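Local atomic coordinates of ATP grasp ligase (Microcystis aeruginosa MRC, PDB entry 5IG9), a protein that probably acts as an ATP-grasp ligase that uses ATP to close ester (lactone) rings between side chains of a microviridin precursor peptide. Residues A[64-77]-A[102-116]. Numbering follows the deposited sequence.
Sequences LKEVSAVWYRRMRY and RGMIASLSGFHLDPI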
loop_
_atom_site.group_PDB
_atom_site.type_symbol
_atom_site.label_atom_id
_atom_site.label_comp_id
_atom_site.label_asym_id
_atom_site.label_seq_id
_atom_site.Cartn_x
_atom_site.Cartn_y
_atom_site.Cartn_z
ATOM N N LEU A 64 22.023 7.472 8.139
ATOM C CA LEU A 64 20.609 7.801 8.267
ATOM C C LEU A 64 20.320 8.743 9.428
ATOM O O LEU A 64 19.232 9.325 9.475
ATOM C CB LEU A 64 19.789 6.523 8.415
ATOM C CG LEU A 64 19.868 5.598 7.202
ATOM C CD1 LEU A 64 19.110 4.313 7.466
ATOM C CD2 LEU A 64 19.336 6.292 5.960
ATOM N N LYS A 65 21.255 8.907 10.365
ATOM C CA LYS A 65 21.039 9.867 11.443
ATOM C C LYS A 65 21.141 11.306 10.956
ATOM O O LYS A 65 20.609 12.209 11.611
ATOM C CB LYS A 65 22.041 9.634 12.575
ATOM C CG LYS A 65 23.494 9.856 12.181
ATOM C CD LYS A 65 24.415 9.778 13.391
ATOM C CE LYS A 65 25.865 10.020 13.002
ATOM N NZ LYS A 65 26.767 10.009 14.188
ATOM N N GLU A 66 21.809 11.534 9.827
ATOM C CA GLU A 66 22.012 12.863 9.271
ATOM C C GLU A 66 20.932 13.249 8.269
ATOM O O GLU A 66 21.046 14.298 7.625
ATOM C CB GLU A 66 23.391 12.945 8.611
ATOM C CG GLU A 66 24.547 12.579 9.536
ATOM C CD GLU A 66 25.829 12.290 8.778
ATOM O OE1 GLU A 66 26.906 12.238 9.410
ATOM O OE2 GLU A 66 25.757 12.113 7.543
ATOM N N VAL A 67 19.896 12.428 8.123
ATOM C CA VAL A 67 18.798 12.721 7.207
ATOM C C VAL A 67 17.859 13.720 7.872
ATOM O O VAL A 67 17.284 13.444 8.931
ATOM C CB VAL A 67 18.058 11.438 6.801
ATOM C CG1 VAL A 67 16.687 11.763 6.224
ATOM C CG2 VAL A 67 18.886 10.650 5.791
ATOM N N SER A 68 17.714 14.893 7.255
ATOM C CA SER A 68 16.819 15.930 7.747
ATOM C C SER A 68 15.511 16.013 6.970
ATOM O O SER A 68 14.537 16.569 7.489
ATOM C CB SER A 68 17.519 17.295 7.707
ATOM O OG SER A 68 17.922 17.623 6.387
ATOM N N ALA A 69 15.465 15.477 5.753
ATOM C CA ALA A 69 14.254 15.499 4.945
ATOM C C ALA A 69 14.286 14.323 3.982
ATOM O O ALA A 69 15.359 13.844 3.606
ATOM C CB ALA A 69 14.107 16.812 4.170
ATOM N N VAL A 70 13.095 13.866 3.590
ATOM C CA VAL A 70 12.935 12.751 2.662
ATOM C C VAL A 70 11.994 13.175 1.544
ATOM O O VAL A 70 10.875 13.631 1.807
ATOM C CB VAL A 70 12.389 11.488 3.359
ATOM C CG1 VAL A 70 12.211 10.366 2.344
ATOM C CG2 VAL A 70 13.309 11.052 4.484
ATOM N N TRP A 71 12.437 13.010 0.301
ATOM C CA TRP A 71 11.591 13.211 -0.869
ATOM C C TRP A 71 11.124 11.842 -1.351
ATOM O O TRP A 71 11.885 11.103 -1.985
ATOM C CB TRP A 71 12.333 13.961 -1.972
ATOM C CG TRP A 71 11.426 14.411 -3.076
ATOM C CD1 TRP A 71 10.069 14.555 -3.015
ATOM C CD2 TRP A 71 11.807 14.770 -4.410
ATOM N NE1 TRP A 71 9.584 14.985 -4.225
ATOM C CE2 TRP A 71 10.631 15.122 -5.099
ATOM C CE3 TRP A 71 13.029 14.828 -5.087
ATOM C CZ2 TRP A 71 10.642 15.528 -6.432
ATOM C CZ3 TRP A 71 13.037 15.230 -6.410
ATOM C CH2 TRP A 71 11.852 15.574 -7.068
ATOM N N TYR A 72 9.873 11.507 -1.042
ATOM C CA TYR A 72 9.280 10.224 -1.419
ATOM C C TYR A 72 8.847 10.325 -2.879
ATOM O O TYR A 72 7.670 10.496 -3.209
ATOM C CB TYR A 72 8.119 9.890 -0.487
ATOM C CG TYR A 72 7.611 8.472 -0.570
ATOM C CD1 TYR A 72 8.476 7.392 -0.451
ATOM C CD2 TYR A 72 6.258 8.212 -0.739
ATOM C CE1 TYR A 72 8.009 6.096 -0.517
ATOM C CE2 TYR A 72 5.782 6.921 -0.805
ATOM C CZ TYR A 72 6.660 5.864 -0.692
ATOM O OH TYR A 72 6.188 4.573 -0.756
ATOM N N ARG A 73 9.833 10.215 -3.767
ATOM C CA ARG A 73 9.648 10.528 -5.192
ATOM C C ARG A 73 9.243 9.289 -5.990
ATOM O O ARG A 73 8.070 9.127 -6.339
ATOM C CB ARG A 73 10.922 11.179 -5.738
ATOM C CG ARG A 73 11.079 11.195 -7.251
ATOM C CD ARG A 73 10.033 12.039 -7.945
ATOM N NE ARG A 73 10.222 11.990 -9.390
ATOM C CZ ARG A 73 9.409 12.558 -10.272
ATOM N NH1 ARG A 73 8.340 13.226 -9.858
ATOM N NH2 ARG A 73 9.668 12.456 -11.568
ATOM N N ARG A 74 10.200 8.405 -6.282
ATOM C CA ARG A 74 9.956 7.246 -7.130
ATOM C C ARG A 74 10.371 5.979 -6.403
ATOM O O ARG A 74 11.437 5.926 -5.786
ATOM C CB ARG A 74 10.703 7.364 -8.464
ATOM C CG ARG A 74 9.789 7.490 -9.672
ATOM C CD ARG A 74 8.508 8.214 -9.304
ATOM N NE ARG A 74 7.959 8.968 -10.422
ATOM C CZ ARG A 74 6.880 9.738 -10.340
ATOM N NH1 ARG A 74 6.233 9.850 -9.188
ATOM N NH2 ARG A 74 6.450 10.396 -11.404
ATOM N N MET A 75 9.527 4.955 -6.484
ATOM C CA MET A 75 9.731 3.708 -5.752
ATOM C C MET A 75 9.757 2.554 -6.748
ATOM O O MET A 75 8.706 2.033 -7.131
ATOM C CB MET A 75 8.641 3.513 -4.703
ATOM C CG MET A 75 8.579 4.617 -3.657
ATOM S SD MET A 75 7.887 6.176 -4.251
ATOM C CE MET A 75 6.285 5.643 -4.847
ATOM N N ARG A 76 10.959 2.149 -7.163
ATOM C CA ARG A 76 11.115 1.024 -8.078
ATOM C C ARG A 76 12.002 -0.049 -7.457
ATOM O O ARG A 76 13.072 -0.359 -7.987
ATOM C CB ARG A 76 11.690 1.498 -9.413
ATOM C CG ARG A 76 10.865 2.581 -10.088
ATOM C CD ARG A 76 9.450 2.103 -10.352
ATOM N NE ARG A 76 8.563 3.210 -10.682
ATOM C CZ ARG A 76 8.340 3.648 -11.915
ATOM N NH1 ARG A 76 8.939 3.068 -12.946
ATOM N NH2 ARG A 76 7.516 4.668 -12.117
ATOM N N TYR A 77 11.556 -0.635 -6.347
ATOM C CA TYR A 77 12.422 -1.486 -5.538
ATOM C C TYR A 77 12.849 -2.735 -6.301
ATOM O O TYR A 77 12.012 -3.553 -6.691
ATOM C CB TYR A 77 11.712 -1.882 -4.247
ATOM C CG TYR A 77 11.056 -0.731 -3.524
ATOM C CD1 TYR A 77 11.810 0.197 -2.817
ATOM C CD2 TYR A 77 9.676 -0.579 -3.537
ATOM C CE1 TYR A 77 11.209 1.247 -2.153
ATOM C CE2 TYR A 77 9.067 0.465 -2.876
ATOM C CZ TYR A 77 9.837 1.374 -2.185
ATOM O OH TYR A 77 9.228 2.415 -1.525
ATOM N N ARG A 102 10.596 0.352 2.505
ATOM C CA ARG A 102 9.440 1.035 3.076
ATOM C C ARG A 102 9.579 1.186 4.582
ATOM O O ARG A 102 9.228 2.229 5.144
ATOM C CB ARG A 102 8.156 0.278 2.740
ATOM C CG ARG A 102 7.659 0.493 1.328
ATOM C CD ARG A 102 6.448 -0.371 1.042
ATOM N NE ARG A 102 5.316 -0.059 1.912
ATOM C CZ ARG A 102 4.349 0.799 1.602
ATOM N NH1 ARG A 102 4.377 1.439 0.442
ATOM N NH2 ARG A 102 3.356 1.019 2.453
ATOM N N GLY A 103 10.081 0.151 5.256
ATOM C CA GLY A 103 10.279 0.242 6.693
ATOM C C GLY A 103 11.349 1.249 7.063
ATOM O O GLY A 103 11.237 1.948 8.074
ATOM N N MET A 104 12.407 1.332 6.252
ATOM C CA MET A 104 13.431 2.347 6.467
ATOM C C MET A 104 12.837 3.746 6.381
ATOM O O MET A 104 13.055 4.581 7.265
ATOM C CB MET A 104 14.553 2.184 5.445
ATOM C CG MET A 104 15.588 3.289 5.517
ATOM S SD MET A 104 16.793 3.227 4.181
ATOM C CE MET A 104 15.915 4.109 2.893
ATOM N N ILE A 105 12.082 4.018 5.315
ATOM C CA ILE A 105 11.518 5.352 5.120
ATOM C C ILE A 105 10.528 5.682 6.228
ATOM O O ILE A 105 10.525 6.796 6.767
ATOM C CB ILE A 105 10.861 5.455 3.732
ATOM C CG1 ILE A 105 11.902 5.206 2.645
ATOM C CG2 ILE A 105 10.195 6.812 3.552
ATOM C CD1 ILE A 105 11.310 5.029 1.273
ATOM N N ALA A 106 9.682 4.718 6.594
ATOM C CA ALA A 106 8.661 4.963 7.606
ATOM C C ALA A 106 9.248 5.160 8.997
ATOM O O ALA A 106 8.577 5.734 9.861
ATOM C CB ALA A 106 7.659 3.811 7.624
ATOM N N SER A 107 10.474 4.696 9.237
ATOM C CA SER A 107 11.111 4.864 10.537
ATOM C C SER A 107 11.913 6.152 10.642
ATOM O O SER A 107 12.183 6.607 11.758
ATOM C CB SER A 107 12.024 3.673 10.836
ATOM O OG SER A 107 11.295 2.459 10.803
ATOM N N LEU A 108 12.293 6.746 9.515
ATOM C CA LEU A 108 13.072 7.975 9.538
ATOM C C LEU A 108 12.239 9.133 10.067
ATOM O O LEU A 108 11.068 9.294 9.712
ATOM C CB LEU A 108 13.583 8.305 8.138
ATOM C CG LEU A 108 14.627 7.365 7.540
ATOM C CD1 LEU A 108 14.775 7.637 6.054
ATOM C CD2 LEU A 108 15.960 7.528 8.249
ATOM N N SER A 109 12.853 9.947 10.920
ATOM C CA SER A 109 12.215 11.157 11.408
ATOM C C SER A 109 12.515 12.297 10.433
ATOM O O SER A 109 13.022 12.083 9.329
ATOM C CB SER A 109 12.679 11.466 12.829
ATOM O OG SER A 109 14.040 11.851 12.854
ATOM N N GLY A 110 12.206 13.523 10.827
ATOM C CA GLY A 110 12.369 14.644 9.935
ATOM C C GLY A 110 11.138 14.879 9.085
ATOM O O GLY A 110 10.060 14.323 9.309
ATOM N N PHE A 111 11.314 15.724 8.072
ATOM C CA PHE A 111 10.213 16.124 7.208
ATOM C C PHE A 111 10.125 15.203 5.997
ATOM O O PHE A 111 11.125 14.973 5.308
ATOM C CB PHE A 111 10.385 17.577 6.765
ATOM C CG PHE A 111 9.287 18.067 5.871
ATOM C CD1 PHE A 111 8.034 18.355 6.387
ATOM C CD2 PHE A 111 9.508 18.241 4.517
ATOM C CE1 PHE A 111 7.018 18.806 5.564
ATOM C CE2 PHE A 111 8.498 18.695 3.689
ATOM C CZ PHE A 111 7.251 18.976 4.213
ATOM N N HIS A 112 8.928 14.684 5.735
ATOM C CA HIS A 112 8.685 13.792 4.611
ATOM C C HIS A 112 7.798 14.476 3.577
ATOM O O HIS A 112 6.819 15.145 3.927
ATOM C CB HIS A 112 8.032 12.488 5.071
ATOM C CG HIS A 112 8.943 11.601 5.859
ATOM N ND1 HIS A 112 9.568 10.502 5.312
ATOM C CD2 HIS A 112 9.333 11.647 7.154
ATOM C CE1 HIS A 112 10.304 9.909 6.235
ATOM N NE2 HIS A 112 10.178 10.584 7.363
ATOM N N LEU A 113 8.140 14.297 2.304
ATOM C CA LEU A 113 7.348 14.839 1.206
ATOM C C LEU A 113 7.097 13.775 0.138
ATOM O O LEU A 113 7.843 13.688 -0.838
ATOM C CB LEU A 113 8.047 16.048 0.580
ATOM C CG LEU A 113 7.291 16.828 -0.499
ATOM C CD1 LEU A 113 6.320 17.811 0.132
ATOM C CD2 LEU A 113 8.257 17.534 -1.432
ATOM N N ASP A 114 6.062 12.958 0.325
ATOM C CA ASP A 114 5.207 12.996 1.507
ATOM C C ASP A 114 5.365 11.706 2.308
ATOM O O ASP A 114 5.960 10.749 1.813
ATOM C CB ASP A 114 3.745 13.198 1.100
ATOM C CG ASP A 114 3.450 14.623 0.685
ATOM O OD1 ASP A 114 3.467 15.509 1.565
ATOM O OD2 ASP A 114 3.192 14.853 -0.516
ATOM N N PRO A 115 4.858 11.675 3.542
ATOM C CA PRO A 115 4.908 10.429 4.314
ATOM C C PRO A 115 4.209 9.287 3.594
ATOM O O PRO A 115 3.229 9.480 2.872
ATOM C CB PRO A 115 4.187 10.792 5.615
ATOM C CG PRO A 115 4.421 12.245 5.764
ATOM C CD PRO A 115 4.408 12.809 4.371
ATOM N N ILE A 116 4.729 8.078 3.809
ATOM C CA ILE A 116 4.180 6.904 3.139
ATOM C C ILE A 116 2.726 6.686 3.532
ATOM O O ILE A 116 1.881 6.368 2.686
ATOM C CB ILE A 116 5.042 5.666 3.440
ATOM C CG1 ILE A 116 6.414 5.808 2.786
ATOM C CG2 ILE A 116 4.353 4.409 2.956
ATOM C CD1 ILE A 116 7.268 4.572 2.901
#
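Val-70 and His-112 form the middle pair of a short parallel strand pairing, 69-72 beside 111-113, in which Val-70 N donates to Phe-111 O (2.8 Å) and Val-70 O accepts from Leu-113 N (2.9 Å). Tyr-72 N then bonds Leu-113 O, while at the other end Phe-111 N makes only a weak bond to Ser-68 O. Helix 87-107 connects the two strands, a beta-alpha-beta crossover within the MvdD pre-ATP-grasp domain, and strand 3-7 flanks 69-72 on its other edge. With CG anti to the backbone N (chi1 -167°), Tyr-72 turns its ring toward the crossover helix, between Met-75 and Ile-116. Its CB sits 3.3 Å from Asp-114 O, and CD2 also borders that oxygen; CE1, on the opposite rim, meets Ile-105 CD1 edge-on at 3.9 Å. Ile-116 CG1 lies over one face, 3.5 Å from Tyr-72 CZ, in a CH-pi contact, and Met-75 SD covers the opposite face. The hydroxyl ends near Ile-116 CD1 and Arg-102, whose NH2 is salt-bridged to Asp-120. Cut back to an alanine, Tyr-72 would probably leave a gap between Met-75 and Ile-116 and deprive Ile-105 CD1 of its aromatic neighbour. Val-70 and His-112 point the same way side by side, Val-70 CB 3.6 Å from His-112 ND1; His-112 NE2 donates to Leu-108 O (2.8 Å), which should restrain the imidazole's rotation. Val-70 CG2 also touches Leu-108 CD1. On the other sheet face, Leu-113 CD2 packs on Trp-71 CD1, where helix 313-323 adds cover. Main-chain bonds thus set the strand register, whereas largely apolar side chains hold the crossover helix against the sheet, the imidazole N-H being satisfied by the turn leading out of that helix.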